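Local coordinates for putative polysaccharide deacetylase (Bdellovibrio bacteriovorus HD100, PDB 5JP6), which probably removes acetyl groups from peptidoglycan, as a metal-dependent deacetylase of carbohydrate esterase family 4, at residues G132-A137 with T341-P346; P86-T91 with W308-N313; Q32-N37 with L90-N95; G221-S226 with L361-D366. The protein carries 1 engineered substitution. All blocks are in the same frame, centred on the assembly; numbering follows the deposited sequence.

Overall arrangement
The four contacts run from the N-terminal helices to the far side of the NodB barrel. Interactions 2 and 3 are neighbours, with centres 7 Å apart. They share Leu90 and Thr91, and Asn37 of interaction 3 bonds to the 308-313 loop of interaction 2. Interaction 1 touches interaction 2 where Ile344 packs on Asn313; their centres are 15 Å apart. Interaction 4 lies on the opposite side of the chain's centre from interactions 2 and 3, about 17 Å away between nearest atoms. The zinc site of Asp177, His227 and Tyr280 is not part of any contact. The zinc ion is about 13 Å from the Asn37 side chain, and the His227 side chain about 12 Å from that of Val223.

Interaction 1: residues G132-A137 with T341-P346; sequences GHALKA and TAEIMP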
loop_
_atom_site.group_PDB
_atom_site.type_symbol
_atom_site.label_atom_id
_atom_site.label_comp_id
_atom_site.label_asym_id
_atom_site.label_seq_id
_atom_site.Cartn_x
_atom_site.Cartn_y
_atom_site.Cartn_z
ATOM N N GLY A 132 6.524 5.742 15.639
ATOM C CA GLY A 132 7.177 5.470 14.400
ATOM C C GLY A 132 7.471 6.754 13.656
ATOM O O GLY A 132 7.298 7.819 14.203
ATOM N N HIS A 133 8.006 6.634 12.452
ATOM C CA HIS A 133 8.271 7.764 11.603
ATOM C C HIS A 133 8.414 7.266 10.185
ATOM O O HIS A 133 9.327 6.486 9.893
ATOM C CB HIS A 133 9.548 8.496 11.980
ATOM C CG HIS A 133 9.511 9.934 11.629
ATOM N ND1 HIS A 133 9.261 10.375 10.352
ATOM C CD2 HIS A 133 9.684 11.036 12.390
ATOM C CE1 HIS A 133 9.257 11.695 10.347
ATOM N NE2 HIS A 133 9.518 12.121 11.575
ATOM N N ALA A 134 7.553 7.763 9.307
ATOM C CA ALA A 134 7.575 7.301 7.938
ATOM C C ALA A 134 8.685 7.896 7.099
ATOM O O ALA A 134 8.939 7.400 6.018
ATOM C CB ALA A 134 6.261 7.583 7.260
ATOM N N LEU A 135 9.278 9.004 7.548
ATOM C CA LEU A 135 10.166 9.804 6.712
ATOM C C LEU A 135 11.639 9.627 7.050
ATOM O O LEU A 135 12.525 10.031 6.260
ATOM C CB LEU A 135 9.854 11.291 6.784
ATOM C CG LEU A 135 8.451 11.703 6.576
ATOM C CD1 LEU A 135 8.379 13.223 6.613
ATOM C CD2 LEU A 135 7.897 11.137 5.273
ATOM N N LYS A 136 11.919 9.150 8.259
ATOM C CA LYS A 136 13.305 9.023 8.680
ATOM C C LYS A 136 13.501 7.806 9.520
ATOM O O LYS A 136 12.539 7.238 10.046
ATOM C CB LYS A 136 13.758 10.237 9.445
ATOM C CG LYS A 136 13.151 10.383 10.818
ATOM C CD LYS A 136 13.760 11.603 11.546
ATOM C CE LYS A 136 12.784 12.768 11.549
ATOM N NZ LYS A 136 12.505 13.281 10.181
ATOM N N ALA A 137 14.778 7.409 9.606
ATOM C CA ALA A 137 15.148 6.100 10.120
ATOM C C ALA A 137 15.225 6.178 11.610
ATOM O O ALA A 137 16.113 6.829 12.173
ATOM C CB ALA A 137 16.467 5.610 9.516
ATOM N N THR A 341 0.123 4.222 7.853
ATOM C CA THR A 341 0.438 2.822 8.123
ATOM C C THR A 341 1.886 2.634 8.551
ATOM O O THR A 341 2.172 1.881 9.522
ATOM C CB THR A 341 0.059 1.965 6.918
ATOM O OG1 THR A 341 -1.350 2.077 6.702
ATOM C CG2 THR A 341 0.452 0.483 7.087
ATOM N N ALA A 342 2.810 3.331 7.881
ATOM C CA ALA A 342 4.227 3.286 8.309
ATOM C C ALA A 342 4.352 3.921 9.718
ATOM O O ALA A 342 5.090 3.401 10.584
ATOM C CB ALA A 342 5.136 3.965 7.291
ATOM N N GLU A 343 3.628 5.029 9.980
ATOM C CA GLU A 343 3.744 5.697 11.259
ATOM C C GLU A 343 3.310 4.806 12.420
ATOM O O GLU A 343 3.845 4.935 13.514
ATOM C CB GLU A 343 2.887 6.979 11.282
ATOM C CG GLU A 343 3.326 8.064 10.312
ATOM C CD GLU A 343 4.518 8.865 10.804
ATOM O OE1 GLU A 343 4.785 8.969 12.031
ATOM O OE2 GLU A 343 5.203 9.472 9.928
ATOM N N ILE A 344 2.295 3.957 12.191
ATOM C CA ILE A 344 1.767 3.113 13.264
ATOM C C ILE A 344 2.368 1.706 13.298
ATOM O O ILE A 344 2.040 0.927 14.197
ATOM C CB ILE A 344 0.230 2.998 13.231
ATOM C CG1 ILE A 344 -0.273 2.256 11.980
ATOM C CG2 ILE A 344 -0.397 4.391 13.355
ATOM C CD1 ILE A 344 -1.488 1.413 12.242
ATOM N N MET A 345 3.283 1.401 12.371
ATOM C CA MET A 345 3.695 0.007 12.242
ATOM C C MET A 345 4.418 -0.531 13.495
ATOM O O MET A 345 4.089 -1.635 13.975
ATOM C CB MET A 345 4.482 -0.226 10.959
ATOM C CG MET A 345 4.714 -1.706 10.626
ATOM S SD MET A 345 3.192 -2.700 10.513
ATOM C CE MET A 345 2.223 -1.786 9.320
ATOM N N PRO A 346 5.387 0.238 14.057
ATOM C CA PRO A 346 5.995 -0.307 15.291
ATOM C C PRO A 346 4.984 -0.560 16.413
ATOM O O PRO A 346 5.030 -1.590 17.079
ATOM C CB PRO A 346 7.003 0.779 15.677
ATOM C CG PRO A 346 7.363 1.417 14.367
ATOM C CD PRO A 346 6.088 1.453 13.563
HETATM O O HOH W 1 4.080 7.245 14.970
HETATM O O HOH W 2 7.640 3.945 11.601
#
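Glu343 reaches the 132-137 loop by a bent side chain. Its CG stands anti to the carbonyl carbon (chi1 -65°), and the turn at chi2 (-79°) swings CD toward the loop. The carboxylate then meets the backbone of Ala134. Ala134 N donates to Glu343 OE2 at 3.0 Å, nearly straight at 164° and from well above the carboxylate plane. Arg339 forms a salt bridge with the same OE2, and Arg125 with OE1. The two arginines probably keep the buried carboxylate ionised. His133 lies alongside Glu343, with ND1 4.2 Å from OE2, but this nitrogen accepts from Leu135 N. Beside the Ala134-Glu343 bond, Ala134 CB rests on Ala342 CB at 3.8 Å. Gly132 passes close to the helix backbone, its CA 3.5 Å from Glu343 O. Two waters continue the joint. One accepts from Gly132 N and donates to Glu343 O at 2.7 Å. The other accepts from His133 N and donates to Ala342 O at 2.8 Å. At Pro346 the helix kinks, as the proline N cannot donate to Ala342 O, and the ring touches Gly132. This is a loop pinned by a buried carboxylate and waters to a kinked outer helix of the NodB barrel.

Interaction 2: residues P86-T91 with W308-N313; sequences PAQDLT and WRTQSN
Gln88 O is gripped by two donors of Thr91, and the methyl of Thr310 presses on it from across the contact. Thr91 OG1 donates at 2.6 Å to Gln88 O, with a C=O...donor angle of 156°. Thr91 N adds a longer bond of 3.3 Å to the same Gln88 O. Thr310 CG2 comes within 3.2 Å of Gln88 O. This methyl is anti to its own backbone N and also meets the side chains of Thr91 and Asp89. The Gln88 and Thr310 side chains run antiparallel alongside one another, with Gln88 CG 3.9 Å from Thr310 CG2. The amide end of Gln88 then runs on to the backbone between Gln311 and Ser312, where it makes only van der Waals contact. The polar joining is done by water. One water lies 2.7 Å from Thr310 OG1 and donates to Thr91 OG1 at 2.8 Å. A second lies 2.8 Å from Thr310 OG1 and donates to Asp89 OD1 at 3.3 Å. Thr310 OG1 therefore meets two waters, while its methyl is set against Gln88 O. The backbone of Thr310 is held by Asn37 and Gln38 of helix 24-39. Ser312 OG bonds to Gln315 N. The contact thus sets the short helix 87-90 of the N-terminal helical part against a loop of the NodB barrel that ends in the serine N-cap of helix 313-327.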
loop_
_atom_site.group_PDB
_atom_site.type_symbol
_atom_site.label_atom_id
_atom_site.label_comp_id
_atom_site.label_asym_id
_atom_site.label_seq_id
_atom_site.Cartn_x
_atom_site.Cartn_y
_atom_site.Cartn_z
ATOM N N PRO A 86 -7.905 21.373 6.795
ATOM C CA PRO A 86 -7.275 20.966 8.052
ATOM C C PRO A 86 -6.132 19.976 7.810
ATOM O O PRO A 86 -6.199 19.160 6.861
ATOM C CB PRO A 86 -8.422 20.285 8.825
ATOM C CG PRO A 86 -9.661 20.768 8.216
ATOM C CD PRO A 86 -9.328 21.020 6.760
ATOM N N ALA A 87 -5.087 20.054 8.623
ATOM C CA ALA A 87 -3.903 19.243 8.362
ATOM C C ALA A 87 -4.228 17.752 8.261
ATOM O O ALA A 87 -3.651 17.049 7.411
ATOM C CB ALA A 87 -2.820 19.495 9.394
ATOM N N GLN A 88 -5.138 17.243 9.103
ATOM C CA GLN A 88 -5.433 15.795 9.062
ATOM C C GLN A 88 -6.017 15.458 7.656
ATOM O O GLN A 88 -5.695 14.416 7.070
ATOM C CB GLN A 88 -6.380 15.319 10.186
ATOM C CG GLN A 88 -6.611 13.803 10.180
ATOM C CD GLN A 88 -7.290 13.314 11.405
ATOM O OE1 GLN A 88 -6.727 13.378 12.492
ATOM N NE2 GLN A 88 -8.512 12.834 11.245
ATOM N N ASP A 89 -6.921 16.302 7.136
ATOM C CA ASP A 89 -7.487 16.082 5.813
ATOM C C ASP A 89 -6.478 16.233 4.680
ATOM O O ASP A 89 -6.543 15.496 3.660
ATOM C CB ASP A 89 -8.661 17.009 5.565
ATOM C CG ASP A 89 -9.854 16.628 6.374
ATOM O OD1 ASP A 89 -10.021 15.406 6.655
ATOM O OD2 ASP A 89 -10.594 17.529 6.823
ATOM N N LEU A 90 -5.544 17.146 4.870
ATOM C CA LEU A 90 -4.490 17.357 3.901
ATOM C C LEU A 90 -3.666 16.050 3.677
ATOM O O LEU A 90 -3.148 15.803 2.574
ATOM C CB LEU A 90 -3.580 18.510 4.325
ATOM C CG LEU A 90 -2.459 18.904 3.365
ATOM C CD1 LEU A 90 -3.013 19.338 2.011
ATOM C CD2 LEU A 90 -1.635 20.022 4.012
ATOM N N THR A 91 -3.590 15.206 4.711
ATOM C CA THR A 91 -2.858 13.941 4.568
ATOM C C THR A 91 -3.368 13.082 3.410
ATOM O O THR A 91 -2.628 12.266 2.873
ATOM C CB THR A 91 -2.760 13.083 5.856
ATOM O OG1 THR A 91 -4.038 12.555 6.231
ATOM C CG2 THR A 91 -2.150 13.905 6.985
ATOM N N TRP A 308 -6.809 3.114 3.975
ATOM C CA TRP A 308 -7.147 4.065 2.885
ATOM C C TRP A 308 -7.935 5.272 3.414
ATOM O O TRP A 308 -8.022 6.303 2.735
ATOM C CB TRP A 308 -7.953 3.342 1.792
ATOM C CG TRP A 308 -9.200 2.665 2.290
ATOM C CD1 TRP A 308 -9.330 1.364 2.678
ATOM C CD2 TRP A 308 -10.500 3.268 2.462
ATOM N NE1 TRP A 308 -10.611 1.126 3.092
ATOM C CE2 TRP A 308 -11.347 2.273 2.984
ATOM C CE3 TRP A 308 -11.013 4.555 2.267
ATOM C CZ2 TRP A 308 -12.685 2.511 3.262
ATOM C CZ3 TRP A 308 -12.347 4.784 2.568
ATOM C CH2 TRP A 308 -13.160 3.768 3.044
ATOM N N ARG A 309 -8.582 5.122 4.575
ATOM C CA ARG A 309 -9.451 6.171 5.104
ATOM C C ARG A 309 -8.648 7.140 5.966
ATOM O O ARG A 309 -7.923 6.741 6.860
ATOM C CB ARG A 309 -10.618 5.552 5.898
ATOM C CG ARG A 309 -11.745 6.549 6.104
ATOM C CD ARG A 309 -12.748 6.101 7.126
ATOM N NE ARG A 309 -13.433 4.881 6.770
ATOM C CZ ARG A 309 -14.476 4.804 5.944
ATOM N NH1 ARG A 309 -14.885 5.885 5.275
ATOM N NH2 ARG A 309 -15.078 3.635 5.771
ATOM N N THR A 310 -8.778 8.422 5.706
ATOM C CA THR A 310 -8.190 9.443 6.567
ATOM C C THR A 310 -8.782 9.272 7.960
ATOM O O THR A 310 -10.018 9.239 8.143
ATOM C CB THR A 310 -8.443 10.855 6.058
ATOM O OG1 THR A 310 -7.961 10.980 4.722
ATOM C CG2 THR A 310 -7.766 11.921 6.956
ATOM N N GLN A 311 -7.885 9.212 8.940
ATOM C CA GLN A 311 -8.275 8.983 10.331
ATOM C C GLN A 311 -7.045 9.209 11.193
ATOM O O GLN A 311 -5.923 9.229 10.665
ATOM C CB GLN A 311 -8.767 7.577 10.535
ATOM C CG GLN A 311 -7.732 6.496 10.246
ATOM C CD GLN A 311 -8.359 5.122 10.062
ATOM O OE1 GLN A 311 -8.872 4.529 11.014
ATOM N NE2 GLN A 311 -8.345 4.629 8.845
ATOM N N SER A 312 -7.241 9.343 12.495
ATOM C CA SER A 312 -6.108 9.487 13.413
ATOM C C SER A 312 -5.297 8.199 13.474
ATOM O O SER A 312 -5.805 7.103 13.183
ATOM C CB SER A 312 -6.609 9.842 14.805
ATOM O OG SER A 312 -7.432 8.825 15.342
ATOM N N ASN A 313 -4.046 8.315 13.910
ATOM C CA ASN A 313 -3.257 7.123 14.159
ATOM C C ASN A 313 -3.964 6.192 15.136
ATOM O O ASN A 313 -3.994 4.979 14.951
ATOM C CB ASN A 313 -1.927 7.484 14.799
ATOM C CG ASN A 313 -0.935 8.162 13.865
ATOM O OD1 ASN A 313 -1.267 8.700 12.849
ATOM N ND2 ASN A 313 0.333 8.184 14.320
HETATM O O HOH W 3 -9.412 13.369 4.185
HETATM O O HOH W 4 -5.290 10.516 4.723
#

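Interaction 3: residues Q32-N37 with L90-N95; sequences QAVSDN and LTLFEN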
loop_
_atom_site.group_PDB
_atom_site.type_symbol
_atom_site.label_atom_id
_atom_site.label_comp_id
_atom_site.label_asym_id
_atom_site.label_seq_id
_atom_site.Cartn_x
_atom_site.Cartn_y
_atom_site.Cartn_z
ATOM N N GLN A 32 -14.431 17.241 -2.676
ATOM C CA GLN A 32 -15.070 15.961 -3.037
ATOM C C GLN A 32 -14.240 14.720 -2.646
ATOM O O GLN A 32 -14.763 13.677 -2.201
ATOM C CB GLN A 32 -15.376 15.919 -4.530
ATOM C CG GLN A 32 -16.180 14.686 -4.918
ATOM C CD GLN A 32 -16.392 14.559 -6.402
ATOM O OE1 GLN A 32 -15.929 15.392 -7.175
ATOM N NE2 GLN A 32 -17.086 13.498 -6.816
ATOM N N ALA A 33 -12.945 14.842 -2.799
ATOM C CA ALA A 33 -12.029 13.767 -2.373
ATOM C C ALA A 33 -12.193 13.482 -0.876
ATOM O O ALA A 33 -12.337 12.344 -0.425
ATOM C CB ALA A 33 -10.605 14.167 -2.667
ATOM N N VAL A 34 -12.179 14.561 -0.113
ATOM C CA VAL A 34 -12.312 14.485 1.338
ATOM C C VAL A 34 -13.683 13.881 1.709
ATOM O O VAL A 34 -13.767 12.948 2.537
ATOM C CB VAL A 34 -12.119 15.871 1.988
ATOM C CG1 VAL A 34 -12.397 15.812 3.481
ATOM C CG2 VAL A 34 -10.708 16.374 1.749
ATOM N N SER A 35 -14.743 14.425 1.116
ATOM C CA SER A 35 -16.105 13.911 1.324
ATOM C C SER A 35 -16.262 12.429 0.963
ATOM O O SER A 35 -16.842 11.661 1.735
ATOM C CB SER A 35 -17.119 14.712 0.482
ATOM O OG SER A 35 -18.425 14.132 0.615
ATOM N N ASP A 36 -15.770 12.040 -0.221
ATOM C CA ASP A 36 -15.900 10.643 -0.685
ATOM C C ASP A 36 -15.085 9.701 0.214
ATOM O O ASP A 36 -15.503 8.572 0.484
ATOM C CB ASP A 36 -15.421 10.458 -2.128
ATOM C CG ASP A 36 -16.371 11.000 -3.154
ATOM O OD1 ASP A 36 -17.410 11.561 -2.762
ATOM O OD2 ASP A 36 -16.077 10.845 -4.367
ATOM N N ASN A 37 -13.925 10.161 0.678
ATOM C CA ASN A 37 -13.094 9.338 1.548
ATOM C C ASN A 37 -13.811 9.046 2.871
ATOM O O ASN A 37 -13.701 7.973 3.436
ATOM C CB ASN A 37 -11.763 10.020 1.823
ATOM C CG ASN A 37 -10.820 9.139 2.612
ATOM O OD1 ASN A 37 -10.706 9.247 3.807
ATOM N ND2 ASN A 37 -10.119 8.272 1.902
ATOM N N LEU A 90 -5.544 17.146 4.870
ATOM C CA LEU A 90 -4.490 17.357 3.901
ATOM C C LEU A 90 -3.666 16.050 3.677
ATOM O O LEU A 90 -3.148 15.803 2.574
ATOM C CB LEU A 90 -3.580 18.510 4.325
ATOM C CG LEU A 90 -2.459 18.904 3.365
ATOM C CD1 LEU A 90 -3.013 19.338 2.011
ATOM C CD2 LEU A 90 -1.635 20.022 4.012
ATOM N N THR A 91 -3.590 15.206 4.711
ATOM C CA THR A 91 -2.858 13.941 4.568
ATOM C C THR A 91 -3.368 13.082 3.410
ATOM O O THR A 91 -2.628 12.266 2.873
ATOM C CB THR A 91 -2.760 13.083 5.856
ATOM O OG1 THR A 91 -4.038 12.555 6.231
ATOM C CG2 THR A 91 -2.150 13.905 6.985
ATOM N N LEU A 92 -4.629 13.262 3.024
ATOM C CA LEU A 92 -5.190 12.524 1.893
ATOM C C LEU A 92 -4.431 12.817 0.580
ATOM O O LEU A 92 -4.418 11.991 -0.321
ATOM C CB LEU A 92 -6.673 12.872 1.737
ATOM C CG LEU A 92 -7.474 12.055 0.749
ATOM C CD1 LEU A 92 -7.546 10.580 1.135
ATOM C CD2 LEU A 92 -8.882 12.625 0.657
ATOM N N PHE A 93 -3.866 14.021 0.480
ATOM C CA PHE A 93 -3.174 14.485 -0.719
ATOM C C PHE A 93 -1.659 14.426 -0.598
ATOM O O PHE A 93 -0.953 14.856 -1.490
ATOM C CB PHE A 93 -3.611 15.927 -1.007
ATOM C CG PHE A 93 -5.033 16.053 -1.408
ATOM C CD1 PHE A 93 -5.403 15.901 -2.750
ATOM C CD2 PHE A 93 -6.019 16.320 -0.445
ATOM C CE1 PHE A 93 -6.730 15.992 -3.124
ATOM C CE2 PHE A 93 -7.345 16.433 -0.836
ATOM C CZ PHE A 93 -7.696 16.253 -2.170
ATOM N N GLU A 94 -1.154 13.926 0.527
ATOM C CA GLU A 94 0.286 13.956 0.790
ATOM C C GLU A 94 1.072 13.260 -0.307
ATOM O O GLU A 94 2.114 13.768 -0.747
ATOM C CB GLU A 94 0.596 13.300 2.126
ATOM C CG GLU A 94 2.060 13.249 2.487
ATOM C CD GLU A 94 2.329 12.788 3.894
ATOM O OE1 GLU A 94 1.412 12.300 4.571
ATOM O OE2 GLU A 94 3.544 12.909 4.284
ATOM N N ASN A 95 0.626 12.077 -0.734
ATOM C CA ASN A 95 1.422 11.359 -1.731
ATOM C C ASN A 95 1.502 12.150 -3.025
ATOM O O ASN A 95 2.542 12.198 -3.669
ATOM C CB ASN A 95 0.847 9.982 -2.014
ATOM C CG ASN A 95 1.135 9.008 -0.921
ATOM O OD1 ASN A 95 1.535 9.384 0.181
ATOM N ND2 ASN A 95 0.994 7.734 -1.241
#
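Ala33, Val34 and Asn37 present one face of helix 24-39 to Leu92 and Phe93, in the helical N-terminal part of the chain. Here a helix packs on the turn that joins helix 87-90 to helix 94-98, mostly through apolar side chains. Leu92 is the central side chain. Its CG is anti to the backbone N (chi1 -171°), and the two methyls beyond it take different parts of the helix face. CD2 lies over the backbone, 3.6 Å from Ala33 O and 3.9 Å from Val34 N. It also touches Ala33 CB at 4.0 Å and Asn37 CB at 4.1 Å. Ala33 O is not left without a partner under this methyl, because it accepts the helical bond from Asn37 N. Phe93 comes in beside Leu92, with CG anti to the carbonyl carbon (chi1 -67°). The tip of its ring, CZ, is 3.6 Å from Ala33 CB. Val34 CG2 sits at the ring edge, near the ring plane, 4.2 Å from Phe93 CE2. Pro53 and Phe57 of helix 53-66 also touch Phe93, and Trp46 touches Leu92. The amide of Asn37 is fixed from outside: OD1 accepts from Thr310 N and ND2 donates to Trp308 O. Leu92 CD1 packs against that held amide, 3.5 Å from Asn37 ND2.

Interaction 4: residues G221-S226 with L361-D366; sequences GHVIGS and LLTAAD
Val223 CG2 is the centre of the contact and meets three residues in a row on strand 361-364. It lies 3.7 Å from Leu361 CD1, 3.4 Å from Leu362 O and 3.8 Å from Thr363 OG1. With CG1 anti to the backbone N (chi1 161°), CG2 is left on the side of strand 361-364. The side chains of Val223 and Leu361 cross obliquely. Leu361 CG is anti to its backbone N (chi1 -176°). Both of its methyls reach Val223 CG2, CD1 the nearer, and CD2 also comes 4.0 Å from Gly221 O. Leu362 O is buried by this packing and has no polar partner in the model. Further out, Met199 of strand 199-202 touches Val223, Leu361 and Leu362. The backbone of Val223 is bonded to Ala198 and Phe200, which sets its position in the sheet. Gly221 ends helix 211-219 in a Schellman motif, and the chain turns there into strand 223-227. Thr150 of strand 150-153 also touches Leu361 and Thr363. The strand segments run at 69° to each other, with axes 8.4 Å apart. They are not sheet neighbours; their side chains meet inside the curled parallel sheet, consistent with the core of the deformed beta/alpha barrel of NodB-type deacetylases.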
loop_
_atom_site.group_PDB
_atom_site.type_symbol
_atom_site.label_atom_id
_atom_site.label_comp_id
_atom_site.label_asym_id
_atom_site.label_seq_id
_atom_site.Cartn_x
_atom_site.Cartn_y
_atom_site.Cartn_z
ATOM N N GLY A 221 14.089 -10.338 3.044
ATOM C CA GLY A 221 13.517 -11.694 3.131
ATOM C C GLY A 221 12.017 -11.799 2.935
ATOM O O GLY A 221 11.436 -12.857 3.125
ATOM N N HIS A 222 11.398 -10.717 2.478
ATOM C CA HIS A 222 9.957 -10.714 2.323
ATOM C C HIS A 222 9.540 -11.375 1.006
ATOM O O HIS A 222 10.333 -11.515 0.073
ATOM C CB HIS A 222 9.444 -9.284 2.399
ATOM C CG HIS A 222 9.830 -8.587 3.657
ATOM N ND1 HIS A 222 9.369 -8.961 4.894
ATOM C CD2 HIS A 222 10.681 -7.559 3.859
ATOM C CE1 HIS A 222 9.907 -8.171 5.812
ATOM N NE2 HIS A 222 10.694 -7.305 5.202
ATOM N N VAL A 223 8.286 -11.775 0.964
ATOM C CA VAL A 223 7.651 -12.261 -0.266
ATOM C C VAL A 223 7.227 -11.050 -1.087
ATOM O O VAL A 223 6.702 -10.075 -0.548
ATOM C CB VAL A 223 6.499 -13.241 0.033
ATOM C CG1 VAL A 223 5.579 -13.370 -1.156
ATOM C CG2 VAL A 223 7.069 -14.572 0.463
ATOM N N ILE A 224 7.480 -11.106 -2.393
ATOM C CA ILE A 224 7.112 -10.038 -3.308
ATOM C C ILE A 224 6.411 -10.604 -4.537
ATOM O O ILE A 224 7.025 -11.292 -5.332
ATOM C CB ILE A 224 8.308 -9.193 -3.735
ATOM C CG1 ILE A 224 9.121 -8.732 -2.533
ATOM C CG2 ILE A 224 7.840 -8.001 -4.583
ATOM C CD1 ILE A 224 10.410 -8.028 -2.938
ATOM N N GLY A 225 5.113 -10.286 -4.639
ATOM C CA GLY A 225 4.316 -10.536 -5.823
ATOM C C GLY A 225 3.811 -9.232 -6.385
ATOM O O GLY A 225 4.467 -8.198 -6.275
ATOM N N SER A 226 2.623 -9.260 -6.979
ATOM C CA SER A 226 2.098 -8.063 -7.632
ATOM C C SER A 226 0.606 -7.838 -7.392
ATOM O O SER A 226 -0.090 -8.744 -7.004
ATOM C CB SER A 226 2.466 -8.077 -9.121
ATOM O OG SER A 226 1.697 -9.002 -9.850
ATOM N N LEU A 361 4.706 -15.818 7.486
ATOM C CA LEU A 361 4.959 -15.577 6.084
ATOM C C LEU A 361 4.455 -16.766 5.273
ATOM O O LEU A 361 4.782 -17.906 5.597
ATOM C CB LEU A 361 6.455 -15.414 5.816
ATOM C CG LEU A 361 6.854 -15.058 4.394
ATOM C CD1 LEU A 361 6.332 -13.717 3.992
ATOM C CD2 LEU A 361 8.378 -15.144 4.270
ATOM N N LEU A 362 3.651 -16.505 4.238
ATOM C CA LEU A 362 3.238 -17.582 3.327
ATOM C C LEU A 362 4.135 -17.482 2.092
ATOM O O LEU A 362 4.373 -16.377 1.576
ATOM C CB LEU A 362 1.764 -17.438 2.914
ATOM C CG LEU A 362 0.757 -17.473 4.057
ATOM C CD1 LEU A 362 -0.648 -17.203 3.524
ATOM C CD2 LEU A 362 0.826 -18.795 4.803
ATOM N N THR A 363 4.595 -18.628 1.619
ATOM C CA THR A 363 5.506 -18.685 0.506
ATOM C C THR A 363 5.219 -19.935 -0.323
ATOM O O THR A 363 4.592 -20.883 0.159
ATOM C CB THR A 363 6.970 -18.645 1.005
ATOM O OG1 THR A 363 7.814 -18.244 -0.072
ATOM C CG2 THR A 363 7.380 -20.004 1.577
ATOM N N ALA A 364 5.670 -19.926 -1.560
ATOM C CA ALA A 364 5.512 -21.113 -2.421
ATOM C C ALA A 364 6.266 -22.330 -1.882
ATOM O O ALA A 364 7.383 -22.210 -1.364
ATOM C CB ALA A 364 5.969 -20.819 -3.831
ATOM N N ALA A 365 5.660 -23.503 -2.018
ATOM C CA ALA A 365 6.346 -24.751 -1.650
ATOM C C ALA A 365 7.592 -25.021 -2.517
ATOM O O ALA A 365 8.599 -25.549 -2.020
ATOM C CB ALA A 365 5.376 -25.916 -1.732
ATOM N N ASP A 366 7.527 -24.650 -3.790
ATOM C CA ASP A 366 8.619 -24.856 -4.723
ATOM C C ASP A 366 9.494 -23.637 -4.680
ATOM O O ASP A 366 9.079 -22.584 -5.146
ATOM C CB ASP A 366 8.085 -25.093 -6.137
ATOM C CG ASP A 366 9.200 -25.311 -7.178
ATOM O OD1 ASP A 366 10.400 -25.167 -6.887
ATOM O OD2 ASP A 366 8.787 -25.596 -8.330
#